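Local coordinates for Serine/threonine-protein kinase/endoribonuclease IRE1 (Saccharomyces cerevisiae, PDB 2BE1), which senses unfolded proteins in the endoplasmic reticulum lumen through this lumenal domain, leading to auto-activation of a kinase-endoribonuclease that splices HAC1 precursor mRNA, at residues P43-Q48 and N287-A292; P50-T55 and E323-F328; L59-F64 and Y187-S192. One frame throughout, in Å; residues are numbered along the deposited sequence.

Contact 1: residues P43-Q48 and N287-A292; sequences PLIEIQ and NLSWFA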
loop_
_atom_site.group_PDB
_atom_site.type_symbol
_atom_site.label_atom_id
_atom_site.label_comp_id
_atom_site.label_asym_id
_atom_site.label_seq_id
_atom_site.Cartn_x
_atom_site.Cartn_y
_atom_site.Cartn_z
ATOM N N PRO A 43 -17.495 5.966 3.637
ATOM C CA PRO A 43 -18.232 4.948 2.860
ATOM C C PRO A 43 -17.359 3.711 2.650
ATOM O O PRO A 43 -16.178 3.855 2.284
ATOM C CB PRO A 43 -18.446 5.632 1.481
ATOM C CG PRO A 43 -17.973 7.096 1.632
ATOM C CD PRO A 43 -17.799 7.333 3.158
ATOM N N LEU A 44 -17.919 2.518 2.875
ATOM C CA LEU A 44 -17.114 1.272 2.824
ATOM C C LEU A 44 -16.807 0.890 1.419
ATOM O O LEU A 44 -15.735 0.434 1.125
ATOM C CB LEU A 44 -17.837 0.107 3.484
ATOM C CG LEU A 44 -17.293 -0.637 4.677
ATOM C CD1 LEU A 44 -16.672 0.334 5.549
ATOM C CD2 LEU A 44 -18.457 -1.192 5.379
ATOM N N ILE A 45 -17.779 1.049 0.550
ATOM C CA ILE A 45 -17.541 0.811 -0.842
ATOM C C ILE A 45 -18.202 1.906 -1.699
ATOM O O ILE A 45 -19.329 2.310 -1.477
ATOM C CB ILE A 45 -17.844 -0.695 -1.260
ATOM C CG1 ILE A 45 -18.959 -0.841 -2.251
ATOM C CG2 ILE A 45 -18.263 -1.493 -0.123
ATOM C CD1 ILE A 45 -18.600 -0.332 -3.573
ATOM N N GLU A 46 -17.455 2.409 -2.657
ATOM C CA GLU A 46 -17.952 3.409 -3.517
ATOM C C GLU A 46 -17.283 3.192 -4.849
ATOM O O GLU A 46 -16.151 3.620 -5.065
ATOM C CB GLU A 46 -17.638 4.751 -2.918
ATOM C CG GLU A 46 -17.925 5.959 -3.791
ATOM C CD GLU A 46 -17.077 7.176 -3.311
ATOM O OE1 GLU A 46 -16.154 7.614 -4.097
ATOM O OE2 GLU A 46 -17.304 7.647 -2.131
ATOM N N ILE A 47 -18.018 2.467 -5.695
ATOM C CA ILE A 47 -17.685 2.136 -7.065
ATOM C C ILE A 47 -18.227 3.187 -7.989
ATOM O O ILE A 47 -19.385 3.568 -7.918
ATOM C CB ILE A 47 -18.348 0.808 -7.506
ATOM C CG1 ILE A 47 -17.688 -0.406 -6.836
ATOM C CG2 ILE A 47 -18.349 0.669 -9.052
ATOM C CD1 ILE A 47 -18.602 -1.669 -6.638
ATOM N N GLN A 48 -17.374 3.597 -8.910
ATOM C CA GLN A 48 -17.697 4.610 -9.901
ATOM C C GLN A 48 -17.300 4.171 -11.326
ATOM O O GLN A 48 -16.141 4.241 -11.697
ATOM C CB GLN A 48 -16.958 5.850 -9.507
ATOM C CG GLN A 48 -17.535 7.093 -10.019
ATOM C CD GLN A 48 -16.434 8.105 -10.126
ATOM O OE1 GLN A 48 -16.378 8.878 -11.090
ATOM N NE2 GLN A 48 -15.503 8.079 -9.160
ATOM N N ASN A 287 -25.087 5.423 -1.618
ATOM C CA ASN A 287 -24.583 6.109 -2.797
ATOM C C ASN A 287 -24.696 5.229 -4.042
ATOM O O ASN A 287 -23.971 5.418 -4.986
ATOM C CB ASN A 287 -23.131 6.552 -2.607
ATOM C CG ASN A 287 -22.116 5.331 -2.471
ATOM O OD1 ASN A 287 -20.893 5.474 -2.747
ATOM N ND2 ASN A 287 -22.636 4.145 -2.019
ATOM N N LEU A 288 -25.569 4.238 -4.017
ATOM C CA LEU A 288 -25.922 3.433 -5.219
ATOM C C LEU A 288 -24.871 2.472 -5.751
ATOM O O LEU A 288 -25.015 1.939 -6.852
ATOM C CB LEU A 288 -26.446 4.295 -6.381
ATOM C CG LEU A 288 -27.504 5.334 -6.027
ATOM C CD1 LEU A 288 -27.470 6.413 -7.106
ATOM C CD2 LEU A 288 -28.840 4.742 -5.911
ATOM N N SER A 289 -23.844 2.208 -4.957
ATOM C CA SER A 289 -22.879 1.203 -5.356
ATOM C C SER A 289 -23.349 -0.209 -5.055
ATOM O O SER A 289 -23.838 -0.488 -3.968
ATOM C CB SER A 289 -21.576 1.469 -4.655
ATOM O OG SER A 289 -21.359 2.860 -4.609
ATOM N N TRP A 290 -23.189 -1.103 -6.020
ATOM C CA TRP A 290 -23.601 -2.503 -5.838
ATOM C C TRP A 290 -22.634 -3.290 -4.994
ATOM O O TRP A 290 -21.428 -3.259 -5.258
ATOM C CB TRP A 290 -23.739 -3.207 -7.227
ATOM C CG TRP A 290 -25.014 -2.794 -7.812
ATOM C CD1 TRP A 290 -25.227 -1.761 -8.686
ATOM C CD2 TRP A 290 -26.314 -3.290 -7.444
ATOM N NE1 TRP A 290 -26.570 -1.611 -8.901
ATOM C CE2 TRP A 290 -27.264 -2.520 -8.155
ATOM C CE3 TRP A 290 -26.755 -4.317 -6.596
ATOM C CZ2 TRP A 290 -28.609 -2.733 -8.059
ATOM C CZ3 TRP A 290 -28.078 -4.530 -6.486
ATOM C CH2 TRP A 290 -29.010 -3.744 -7.241
ATOM N N PHE A 291 -23.120 -4.057 -4.037
ATOM C CA PHE A 291 -22.172 -4.952 -3.324
ATOM C C PHE A 291 -22.653 -6.379 -3.173
ATOM O O PHE A 291 -23.891 -6.670 -3.196
ATOM C CB PHE A 291 -21.791 -4.410 -1.938
ATOM C CG PHE A 291 -22.962 -4.363 -0.959
ATOM C CD1 PHE A 291 -23.401 -5.534 -0.301
ATOM C CD2 PHE A 291 -23.657 -3.144 -0.698
ATOM C CE1 PHE A 291 -24.505 -5.459 0.635
ATOM C CE2 PHE A 291 -24.754 -3.108 0.205
ATOM C CZ PHE A 291 -25.148 -4.247 0.868
ATOM N N ALA A 292 -21.678 -7.270 -3.002
ATOM C CA ALA A 292 -22.023 -8.700 -2.875
ATOM C C ALA A 292 -21.742 -9.235 -1.474
ATOM O O ALA A 292 -20.856 -8.730 -0.778
ATOM C CB ALA A 292 -21.264 -9.496 -3.855
#
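Ile47 and Ser289 mark the closest backbone approach, 5.5 Å between their CA atoms, and no hydrogen bond passes between 43-48 and 287-292 there or elsewhere, so the contact rests on side-chain packing. Ser289 points its CB at the first segment and touches with both side-chain atoms. Its CB meets the terminal methyl of Ile45, CD1 lying 3.6 Å away. Its OG, turned beside its own backbone N, rests against the main chain between Glu46 CA and Ile47 N, the latter 3.5 Å off without forming a bond. Ile47 reaches further along the partner: its CD1 lies 3.5 Å from Trp290 O, while the indole swings away to Thr58 and Ile60 of strand 57-61. At the outer margin Glu46 and Asn287 cross at about a right angle, with carboxylate and amide planes 71° apart. The Asn287 torsion (chi1 66°) sets CG between the backbone N and the carbonyl carbon. Asn287 OD1 sits beside the aliphatic part of Glu46, 3.2 Å from CG, rather than at the carboxylate. Asn287 is also a predicted N-glycosylation site, without sugar in this structure. Ser289 N donates a hydrogen bond to Thr285 OG1, which ties the serine to the chain just before it. Ile45 additionally packs on Ile61 and Pro63. The contact thus joins two antiparallel sheets of the predominantly beta lumenal domain by packing: the short strand 45-46, paired with 190-195, lies against the loop entering strand 290-294.

Contact 2: residues P50-T55 and E323-F328; sequences PSRLET and EDETLF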
loop_
_atom_site.group_PDB
_atom_site.type_symbol
_atom_site.label_atom_id
_atom_site.label_comp_id
_atom_site.label_asym_id
_atom_site.label_seq_id
_atom_site.Cartn_x
_atom_site.Cartn_y
_atom_site.Cartn_z
ATOM N N PRO A 50 -18.372 3.213 -15.782
ATOM C CA PRO A 50 -18.668 4.030 -16.955
ATOM C C PRO A 50 -20.179 4.068 -17.356
ATOM O O PRO A 50 -20.607 5.081 -17.947
ATOM C CB PRO A 50 -17.732 3.454 -18.049
ATOM C CG PRO A 50 -17.515 2.044 -17.677
ATOM C CD PRO A 50 -17.943 1.859 -16.203
ATOM N N SER A 51 -20.990 3.051 -17.042
ATOM C CA SER A 51 -22.450 3.259 -17.143
ATOM C C SER A 51 -23.314 2.030 -17.368
ATOM O O SER A 51 -23.334 1.460 -18.475
ATOM C CB SER A 51 -22.815 4.305 -18.208
ATOM O OG SER A 51 -24.213 4.492 -18.257
ATOM N N ARG A 52 -24.095 1.708 -16.330
ATOM C CA ARG A 52 -24.892 0.473 -16.216
ATOM C C ARG A 52 -26.053 0.353 -17.171
ATOM O O ARG A 52 -26.613 -0.753 -17.344
ATOM C CB ARG A 52 -25.443 0.374 -14.797
ATOM C CG ARG A 52 -24.321 0.424 -13.745
ATOM C CD ARG A 52 -24.679 1.267 -12.528
ATOM N NE ARG A 52 -25.965 0.866 -11.950
ATOM C CZ ARG A 52 -26.408 1.282 -10.770
ATOM N NH1 ARG A 52 -25.655 2.105 -10.048
ATOM N NH2 ARG A 52 -27.601 0.872 -10.310
ATOM N N LEU A 53 -26.415 1.502 -17.758
ATOM C CA LEU A 53 -27.648 1.653 -18.580
ATOM C C LEU A 53 -27.339 1.551 -20.092
ATOM O O LEU A 53 -28.109 0.930 -20.846
ATOM C CB LEU A 53 -28.512 2.903 -18.194
ATOM C CG LEU A 53 -28.881 3.137 -16.703
ATOM C CD1 LEU A 53 -29.943 4.219 -16.526
ATOM C CD2 LEU A 53 -29.246 1.860 -15.900
ATOM N N GLU A 54 -26.207 2.113 -20.520
ATOM C CA GLU A 54 -25.743 1.882 -21.886
ATOM C C GLU A 54 -25.258 0.408 -21.989
ATOM O O GLU A 54 -25.923 -0.417 -22.641
ATOM C CB GLU A 54 -24.700 2.926 -22.318
ATOM C CG GLU A 54 -23.516 3.038 -21.352
ATOM C CD GLU A 54 -22.452 4.040 -21.793
ATOM O OE1 GLU A 54 -22.604 5.249 -21.500
ATOM O OE2 GLU A 54 -21.437 3.622 -22.406
ATOM N N THR A 55 -24.145 0.061 -21.323
ATOM C CA THR A 55 -23.707 -1.357 -21.194
ATOM C C THR A 55 -24.437 -2.059 -20.053
ATOM O O THR A 55 -24.519 -1.490 -18.955
ATOM C CB THR A 55 -22.190 -1.528 -20.902
ATOM O OG1 THR A 55 -22.024 -2.773 -20.211
ATOM C CG2 THR A 55 -21.569 -0.368 -20.032
ATOM N N GLU A 323 -32.364 -0.850 -19.278
ATOM C CA GLU A 323 -32.498 0.506 -19.737
ATOM C C GLU A 323 -32.923 1.432 -18.606
ATOM O O GLU A 323 -32.686 2.630 -18.668
ATOM C CB GLU A 323 -33.624 0.541 -20.736
ATOM C CG GLU A 323 -33.283 1.128 -22.053
ATOM C CD GLU A 323 -32.648 0.084 -22.918
ATOM O OE1 GLU A 323 -31.756 0.423 -23.746
ATOM O OE2 GLU A 323 -33.028 -1.098 -22.717
ATOM N N ASP A 324 -33.606 0.892 -17.595
ATOM C CA ASP A 324 -34.116 1.696 -16.515
ATOM C C ASP A 324 -33.339 1.402 -15.214
ATOM O O ASP A 324 -33.090 0.258 -14.858
ATOM C CB ASP A 324 -35.610 1.429 -16.402
ATOM C CG ASP A 324 -36.258 2.161 -15.247
ATOM O OD1 ASP A 324 -37.399 2.584 -15.432
ATOM O OD2 ASP A 324 -35.663 2.308 -14.148
ATOM N N GLU A 325 -32.942 2.461 -14.525
ATOM C CA GLU A 325 -32.198 2.331 -13.297
ATOM C C GLU A 325 -32.990 1.511 -12.310
ATOM O O GLU A 325 -32.517 0.522 -11.789
ATOM C CB GLU A 325 -31.899 3.728 -12.717
ATOM C CG GLU A 325 -31.383 3.702 -11.252
ATOM C CD GLU A 325 -30.042 2.832 -11.034
ATOM O OE1 GLU A 325 -29.833 2.242 -9.873
ATOM O OE2 GLU A 325 -29.218 2.772 -12.036
ATOM N N THR A 326 -34.203 1.954 -12.061
ATOM C CA THR A 326 -35.061 1.351 -11.058
ATOM C C THR A 326 -35.478 -0.094 -11.383
ATOM O O THR A 326 -35.464 -0.987 -10.498
ATOM C CB THR A 326 -36.238 2.257 -10.857
ATOM O OG1 THR A 326 -35.705 3.533 -10.517
ATOM C CG2 THR A 326 -37.150 1.771 -9.753
ATOM N N LEU A 327 -35.813 -0.329 -12.650
ATOM C CA LEU A 327 -36.060 -1.681 -13.115
ATOM C C LEU A 327 -34.860 -2.570 -12.904
ATOM O O LEU A 327 -34.992 -3.638 -12.335
ATOM C CB LEU A 327 -36.482 -1.688 -14.550
ATOM C CG LEU A 327 -37.871 -1.078 -14.663
ATOM C CD1 LEU A 327 -38.469 -1.464 -16.011
ATOM C CD2 LEU A 327 -38.839 -1.532 -13.567
ATOM N N PHE A 328 -33.686 -2.105 -13.301
ATOM C CA PHE A 328 -32.431 -2.841 -13.142
ATOM C C PHE A 328 -32.181 -3.235 -11.695
ATOM O O PHE A 328 -31.912 -4.393 -11.362
ATOM C CB PHE A 328 -31.340 -1.905 -13.596
ATOM C CG PHE A 328 -30.010 -2.548 -13.856
ATOM C CD1 PHE A 328 -29.373 -3.324 -12.889
ATOM C CD2 PHE A 328 -29.331 -2.263 -15.058
ATOM C CE1 PHE A 328 -28.124 -3.898 -13.137
ATOM C CE2 PHE A 328 -28.061 -2.811 -15.301
ATOM C CZ PHE A 328 -27.467 -3.650 -14.327
#
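Arg52 and Glu325 form a salt bridge that ties the loop between strands 45-46 and 57-61 to the first turn of helix 325-332, a helix with an aspartate N-cap. One guanidinium nitrogen does the gripping: Arg52 NH2 stands 2.7 Å from Glu325 OE1. It also lies 3.0 Å from Glu325 OE2, which sits over a face of the guanidinium, toward its rim. The guanidinium and carboxylate planes are 73° apart, so the two groups do not pair side by side. Beside this charged pair Leu53 turns its end to the helix start, with CD2 4.0 Å from Glu325 CA and CD1 3.8 Å from Glu323 O. The same CD2 touches Phe328 CD2 at 4.2 Å, and Arg52 O approaches that ring obliquely. An alanine in place of Arg52 would keep the CB beside Phe328 but would probably leave the Glu325 carboxylate without its charged mate across the contact. Further out, Arg52 NH1 makes a weak hydrogen bond to Leu288 O, a second partner for the guanidinium. Glu325 CG lies beside the carbonyl carbon (chi1 167°), and the bend at chi2 (58°) turns CD from there. Gln284 of strand 280-284 touches the side chains of both salt-bridge partners. Phe328 stacks edge-to-face with Phe322. The helix start that carries Glu325 and Phe328 is capped by Asp324: its OD2 takes a weak bond from Thr326 N and a straighter one from Leu327 N, 3.0 Å long, with Leu327 N lying well above the carboxylate plane.

Contact 3: residues L59-F64 and Y187-S192; sequences LIIEPF and YNVTYS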
loop_
_atom_site.group_PDB
_atom_site.type_symbol
_atom_site.label_atom_id
_atom_site.label_comp_id
_atom_site.label_asym_id
_atom_site.label_seq_id
_atom_site.Cartn_x
_atom_site.Cartn_y
_atom_site.Cartn_z
ATOM N N LEU A 59 -20.114 -3.107 -11.823
ATOM C CA LEU A 59 -19.036 -3.604 -10.975
ATOM C C LEU A 59 -19.515 -3.756 -9.574
ATOM O O LEU A 59 -20.206 -2.859 -9.080
ATOM C CB LEU A 59 -17.860 -2.647 -10.957
ATOM C CG LEU A 59 -16.555 -3.259 -10.440
ATOM C CD1 LEU A 59 -16.297 -4.624 -11.035
ATOM C CD2 LEU A 59 -15.395 -2.372 -10.709
ATOM N N ILE A 60 -19.149 -4.864 -8.929
ATOM C CA ILE A 60 -19.679 -5.185 -7.621
ATOM C C ILE A 60 -18.598 -5.763 -6.779
ATOM O O ILE A 60 -17.980 -6.747 -7.188
ATOM C CB ILE A 60 -20.760 -6.257 -7.728
ATOM C CG1 ILE A 60 -21.912 -5.729 -8.575
ATOM C CG2 ILE A 60 -21.283 -6.654 -6.341
ATOM C CD1 ILE A 60 -22.747 -6.737 -9.149
ATOM N N ILE A 61 -18.365 -5.195 -5.586
ATOM C CA ILE A 61 -17.405 -5.839 -4.625
ATOM C C ILE A 61 -17.997 -6.318 -3.310
ATOM O O ILE A 61 -19.009 -5.783 -2.789
ATOM C CB ILE A 61 -16.271 -4.954 -4.294
ATOM C CG1 ILE A 61 -16.785 -3.827 -3.439
ATOM C CG2 ILE A 61 -15.628 -4.390 -5.599
ATOM C CD1 ILE A 61 -16.062 -2.575 -3.770
ATOM N N GLU A 62 -17.412 -7.376 -2.784
ATOM C CA GLU A 62 -17.905 -7.841 -1.502
ATOM C C GLU A 62 -17.117 -7.030 -0.474
ATOM O O GLU A 62 -15.872 -7.048 -0.470
ATOM C CB GLU A 62 -17.718 -9.332 -1.298
ATOM C CG GLU A 62 -17.992 -9.760 0.114
ATOM C CD GLU A 62 -17.808 -11.247 0.303
ATOM O OE1 GLU A 62 -18.657 -11.945 0.941
ATOM O OE2 GLU A 62 -16.810 -11.737 -0.224
ATOM N N PRO A 63 -17.823 -6.272 0.379
ATOM C CA PRO A 63 -17.124 -5.380 1.278
ATOM C C PRO A 63 -16.646 -6.219 2.407
ATOM O O PRO A 63 -17.286 -6.259 3.460
ATOM C CB PRO A 63 -18.227 -4.467 1.792
ATOM C CG PRO A 63 -19.384 -5.288 1.789
ATOM C CD PRO A 63 -19.273 -6.201 0.577
ATOM N N PHE A 64 -15.578 -6.956 2.223
ATOM C CA PHE A 64 -15.221 -7.820 3.311
ATOM C C PHE A 64 -13.882 -8.409 3.011
ATOM O O PHE A 64 -13.563 -8.712 1.863
ATOM C CB PHE A 64 -16.265 -8.900 3.558
ATOM C CG PHE A 64 -15.792 -9.931 4.483
ATOM C CD1 PHE A 64 -15.923 -9.762 5.844
ATOM C CD2 PHE A 64 -15.107 -11.061 4.016
ATOM C CE1 PHE A 64 -15.427 -10.761 6.741
ATOM C CE2 PHE A 64 -14.613 -12.061 4.923
ATOM C CZ PHE A 64 -14.776 -11.909 6.264
ATOM N N TYR A 187 -13.054 3.236 -14.847
ATOM C CA TYR A 187 -13.516 2.934 -13.506
ATOM C C TYR A 187 -12.808 3.695 -12.389
ATOM O O TYR A 187 -11.756 4.360 -12.596
ATOM C CB TYR A 187 -13.270 1.494 -13.243
ATOM C CG TYR A 187 -14.030 0.662 -14.142
ATOM C CD1 TYR A 187 -13.590 0.434 -15.425
ATOM C CD2 TYR A 187 -15.212 0.085 -13.720
ATOM C CE1 TYR A 187 -14.313 -0.377 -16.287
ATOM C CE2 TYR A 187 -15.962 -0.727 -14.559
ATOM C CZ TYR A 187 -15.509 -0.956 -15.846
ATOM O OH TYR A 187 -16.241 -1.755 -16.696
ATOM N N ASN A 188 -13.374 3.555 -11.185
ATOM C CA ASN A 188 -12.791 4.156 -9.990
ATOM C C ASN A 188 -13.319 3.768 -8.641
ATOM O O ASN A 188 -13.853 4.602 -7.940
ATOM C CB ASN A 188 -12.885 5.650 -10.057
ATOM C CG ASN A 188 -11.801 6.271 -9.289
ATOM O OD1 ASN A 188 -11.309 7.332 -9.677
ATOM N ND2 ASN A 188 -11.370 5.602 -8.178
ATOM N N VAL A 189 -13.111 2.521 -8.267
ATOM C CA VAL A 189 -13.575 2.033 -6.973
ATOM C C VAL A 189 -12.724 2.518 -5.792
ATOM O O VAL A 189 -11.544 2.765 -5.970
ATOM C CB VAL A 189 -13.762 0.477 -6.931
ATOM C CG1 VAL A 189 -13.090 -0.218 -8.098
ATOM C CG2 VAL A 189 -13.383 -0.097 -5.536
ATOM N N THR A 190 -13.344 2.697 -4.620
ATOM C CA THR A 190 -12.623 2.908 -3.354
ATOM C C THR A 190 -13.289 1.952 -2.312
ATOM O O THR A 190 -14.490 1.800 -2.323
ATOM C CB THR A 190 -12.584 4.437 -2.917
ATOM O OG1 THR A 190 -13.594 4.705 -1.956
ATOM C CG2 THR A 190 -12.830 5.392 -4.082
ATOM N N TYR A 191 -12.512 1.254 -1.488
ATOM C CA TYR A 191 -13.045 0.205 -0.615
ATOM C C TYR A 191 -12.315 0.239 0.736
ATOM O O TYR A 191 -11.094 0.103 0.811
ATOM C CB TYR A 191 -12.864 -1.162 -1.254
ATOM C CG TYR A 191 -12.795 -2.307 -0.277
ATOM C CD1 TYR A 191 -13.776 -2.492 0.629
ATOM C CD2 TYR A 191 -11.725 -3.230 -0.281
ATOM C CE1 TYR A 191 -13.735 -3.576 1.550
ATOM C CE2 TYR A 191 -11.648 -4.311 0.619
ATOM C CZ TYR A 191 -12.665 -4.480 1.538
ATOM O OH TYR A 191 -12.688 -5.522 2.473
ATOM N N SER A 192 -13.029 0.435 1.819
ATOM C CA SER A 192 -12.360 0.613 3.074
ATOM C C SER A 192 -12.798 -0.554 3.948
ATOM O O SER A 192 -13.574 -1.366 3.491
ATOM C CB SER A 192 -12.728 2.009 3.626
ATOM O OG SER A 192 -14.078 2.154 4.129
#
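Leu59 holds CG anti to the backbone N (chi1 -163°) and Tyr187 holds CG anti to the carbonyl carbon (chi1 -63°), and from these starts the two side chains meet at one end of the contact. There Leu59 CD2 lies 3.9 Å from Tyr187 CD2, approaching the ring obliquely. The same methyl lies 4.1 Å from Val189 CG1, the two side chains crossing at about a right angle. In the middle, Ile61 and Val189 reach toward each other tip to tip, CD1 of the isoleucine 4.1 Å from CG2 of the valine. Ile61 CD1 also leans on the root of the next side chain, 4.3 Å from Tyr191 CB. The Tyr191 ring then extends alongside the backbone that follows the strand, where its CE1 comes within 3.8 Å of Pro63 CA. Pro63 is the centre of an inverse gamma turn, with a weak bond from Phe64 N to Glu62 O across it. The phenol oxygen, Tyr191 OH, ends beside the main chain of Phe64, yet its angles to Phe64 N and O are too poor for hydrogen bonds. The two segments run in nearly the same direction, 13° apart end to end, but their nearest CA atoms, Pro63 and Tyr191, are 7.2 Å from each other, too far for strand pairing. This is apolar packing between sheets, one layer of leucine, isoleucine and proline on one of valine and tyrosine. Asn188, a predicted glycosylation site carrying no sugar here, points its CB away from it. Strand 57-61 pairs with 68-73 in a separate three-stranded sheet, and Ile61 also bonds through its backbone to Ala292 at strand 290-294, while 190-195 lies between strands 45-46 and 167-179.

Along the chain the first halves come as 43-48, 50-55 and 59-64, and the partner segments follow in a different order: 187-192 (of 59-64), 287-292 (of 43-48) and 323-328 (of 50-55). Contact 3 therefore falls within the spans bridged by both other contacts, whereas contacts 1 and 2 interleave. The centres of contacts 1 and 3 are only about 6 Å apart, and strand 45-46 links them by pairing with 190-195. Contact 2 lies at the surface, about 15 Å from the centre of contact 1 and 18 Å from that of contact 3. Together they connect an early chain portion to three later ones, joining separate sheets and helix 325-332 into the compact lumenal domain.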